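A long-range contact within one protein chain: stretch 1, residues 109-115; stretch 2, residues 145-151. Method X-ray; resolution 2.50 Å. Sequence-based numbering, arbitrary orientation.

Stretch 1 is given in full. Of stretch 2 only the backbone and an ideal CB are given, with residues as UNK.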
# COMPACT_ATOMS: atom_id res chain seq x y z
N ASP B 109 -5.19 -9.69 35.68
CA ASP B 109 -5.81 -10.72 34.86
C ASP B 109 -4.82 -11.31 33.85
O ASP B 109 -4.86 -12.51 33.56
CB ASP B 109 -7.04 -10.17 34.12
CG ASP B 109 -8.23 -9.94 35.05
OD1 ASP B 109 -8.29 -10.58 36.12
OD2 ASP B 109 -9.12 -9.13 34.70
N PHE B 110 -3.94 -10.47 33.33
CA PHE B 110 -2.94 -10.93 32.39
C PHE B 110 -2.00 -11.90 33.10
O PHE B 110 -1.63 -12.93 32.55
CB PHE B 110 -2.14 -9.76 31.82
CG PHE B 110 -2.82 -9.03 30.69
CD1 PHE B 110 -4.04 -9.48 30.18
CD2 PHE B 110 -2.22 -7.92 30.09
CE1 PHE B 110 -4.64 -8.84 29.10
CE2 PHE B 110 -2.82 -7.27 29.01
CZ PHE B 110 -4.03 -7.73 28.51
N GLU B 111 -1.63 -11.57 34.34
CA GLU B 111 -0.75 -12.43 35.11
C GLU B 111 -1.45 -13.74 35.43
O GLU B 111 -0.84 -14.80 35.37
CB GLU B 111 -0.30 -11.71 36.39
CG GLU B 111 0.56 -10.49 36.10
CD GLU B 111 0.84 -9.64 37.34
OE1 GLU B 111 -0.11 -9.40 38.12
OE2 GLU B 111 1.99 -9.20 37.52
N TYR B 112 -2.73 -13.67 35.76
CA TYR B 112 -3.47 -14.88 36.04
C TYR B 112 -3.48 -15.75 34.79
O TYR B 112 -3.22 -16.95 34.87
CB TYR B 112 -4.91 -14.56 36.48
CG TYR B 112 -5.88 -15.70 36.31
CD1 TYR B 112 -6.54 -15.91 35.10
CD2 TYR B 112 -6.15 -16.58 37.37
CE1 TYR B 112 -7.43 -16.97 34.93
CE2 TYR B 112 -7.05 -17.64 37.21
CZ TYR B 112 -7.68 -17.83 35.98
OH TYR B 112 -8.55 -18.88 35.80
N LEU B 113 -3.76 -15.16 33.63
CA LEU B 113 -3.76 -15.91 32.37
C LEU B 113 -2.38 -16.50 32.10
O LEU B 113 -2.26 -17.64 31.66
CB LEU B 113 -4.15 -15.04 31.18
CG LEU B 113 -5.64 -14.77 30.96
CD1 LEU B 113 -5.82 -13.86 29.76
CD2 LEU B 113 -6.36 -16.09 30.74
N SER B 114 -1.35 -15.71 32.36
CA SER B 114 0.01 -16.15 32.14
C SER B 114 0.35 -17.43 32.91
O SER B 114 0.91 -18.36 32.34
CB SER B 114 0.98 -15.04 32.52
OG SER B 114 2.32 -15.38 32.17
N THR B 115 0.00 -17.48 34.20
CA THR B 115 0.30 -18.67 34.96
C THR B 115 -0.55 -19.85 34.45
O THR B 115 -0.08 -20.98 34.38
CB THR B 115 0.07 -18.45 36.48
OG1 THR B 115 -1.33 -18.29 36.73
CG2 THR B 115 0.80 -17.21 36.96
N UNK B 145 5.06 -9.31 27.44
CA UNK B 145 5.41 -7.96 27.06
C UNK B 145 4.40 -6.98 27.63
O UNK B 145 4.78 -5.93 28.16
CB UNK B 145 5.49 -7.83 25.54
N UNK B 146 3.11 -7.32 27.55
CA UNK B 146 2.06 -6.44 28.07
C UNK B 146 2.16 -6.29 29.60
O UNK B 146 1.99 -5.20 30.13
CB UNK B 146 0.68 -6.98 27.68
N UNK B 147 2.42 -7.40 30.29
CA UNK B 147 2.53 -7.39 31.73
C UNK B 147 3.70 -6.48 32.13
O UNK B 147 3.59 -5.67 33.06
CB UNK B 147 2.72 -8.81 32.27
N UNK B 148 4.82 -6.61 31.43
CA UNK B 148 5.98 -5.78 31.71
C UNK B 148 5.66 -4.29 31.49
O UNK B 148 6.01 -3.45 32.32
CB UNK B 148 7.16 -6.21 30.83
N UNK B 149 5.02 -3.97 30.37
CA UNK B 149 4.70 -2.58 30.09
C UNK B 149 3.73 -2.02 31.11
O UNK B 149 3.91 -0.91 31.59
CB UNK B 149 4.12 -2.44 28.68
N UNK B 150 2.71 -2.79 31.47
CA UNK B 150 1.75 -2.33 32.45
C UNK B 150 2.46 -2.06 33.78
O UNK B 150 2.20 -1.06 34.46
CB UNK B 150 0.63 -3.36 32.63
N UNK B 151 3.37 -2.96 34.13
CA UNK B 151 4.12 -2.82 35.36
C UNK B 151 4.92 -1.54 35.35
O UNK B 151 5.00 -0.83 36.35
CB UNK B 151 5.04 -4.02 35.57

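Two helical segments pack here with their N-to-C directions 149° apart, nearly antiparallel, their axes approaching to 9.8 Å. What stretch 1 offers is mainly the ring of Phe110, with Glu111 and Ser114 beside it; no hydrogen bond links the two segments, so shape and apolar contact decide most of the fit.

Position 145 has helical backbone angles, and its ideal CB finds nothing of stretch 1 within 5.5 Å. Almost any helix-compatible residue would serve as far as this contact is concerned. The deposited residue is Lys145, whose amino group is hydrogen-bonded elsewhere in the structure.

At position 146 the CA-to-CB bond points toward stretch 1, and the ideal CB already lies 3.8 Å from Phe110 CE2, a full van der Waals contact. A small apolar residue suits this spot best, alanine above all, although serine might be tolerated; a longer chain would have to turn aside from the ring. The residue is Ala146, and its CB meets Phe110 CE2 at 3.8 Å, approaching the ring obliquely.

Position 147 is where the CA atoms of the two stretches come nearest, with 147 CA 6.5 Å from Phe110 CA. Its CB also points toward stretch 1, but there is more room: the ideal CB is 4.7 Å from Glu111 CG and 5.0 Å from Phe110 CB. That gap calls for a medium-sized aliphatic chain, such as isoleucine, leucine, valine or methionine. The residue is Ile147, with chi1 m and chi2 t. Its CG1 packs 3.6 Å from Phe110 CB, and the extended chain carries CD1 to 3.9 Å from Glu111 CG and 4.0 Å from Ser114 CB. Ile147 CD1 and CG2 both lie near Glu111 CG, and Glu111 OE2 comes to 4.0 Å from Ile147 CG2, though the methyl makes no polar interaction with the carboxylate. Ile147 has the largest contact area of stretch 2.

Positions 148 and 149 both lie out of reach of stretch 1, which therefore sets no preference between polar and apolar side chains. They are Trp148 and Met149.

Position 150, one helical turn after 146, again directs its CB toward stretch 1, yet nothing lies within 5.5 Å of the ideal CB. A branched or long apolar chain could bridge the space to Phe110, as leucine, isoleucine or methionine might; alanine would stop short. Leu150, chi1 m and chi2 t, brings CD1 to 3.8 Å from Phe110 CD2, also obliquely to the ring.

Position 151 points sideways and meets nothing in stretch 1. Its helical angles demand no special residue; Gly151 fills it, its N bonded to Ile147 O at 2.9 Å.

Stretch 2, residues 145-151: KAIWMLG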
# COMPACT_ATOMS: atom_id res chain seq x y z
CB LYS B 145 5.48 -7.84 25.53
CG LYS B 145 6.05 -6.51 25.06
CD LYS B 145 6.27 -6.49 23.55
CE LYS B 145 7.00 -5.21 23.10
NZ LYS B 145 8.36 -5.09 23.73
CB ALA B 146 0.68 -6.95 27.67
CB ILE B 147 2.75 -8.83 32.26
CG1 ILE B 147 1.46 -9.63 32.08
CG2 ILE B 147 3.17 -8.81 33.73
CD1 ILE B 147 1.60 -11.10 32.40
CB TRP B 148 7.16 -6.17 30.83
CG TRP B 148 8.21 -5.12 30.79
CD1 TRP B 148 8.95 -4.66 31.83
CD2 TRP B 148 8.59 -4.34 29.65
NE1 TRP B 148 9.77 -3.64 31.41
CE2 TRP B 148 9.57 -3.42 30.08
CE3 TRP B 148 8.19 -4.32 28.30
CZ2 TRP B 148 10.16 -2.50 29.22
CZ3 TRP B 148 8.79 -3.40 27.44
CH2 TRP B 148 9.76 -2.50 27.91
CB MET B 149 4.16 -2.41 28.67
CG MET B 149 5.25 -2.48 27.59
SD MET B 149 4.80 -1.77 25.98
CE MET B 149 4.57 -3.29 24.99
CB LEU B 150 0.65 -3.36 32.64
CG LEU B 150 -0.38 -3.40 31.51
CD1 LEU B 150 -1.33 -4.58 31.71
CD2 LEU B 150 -1.16 -2.09 31.48
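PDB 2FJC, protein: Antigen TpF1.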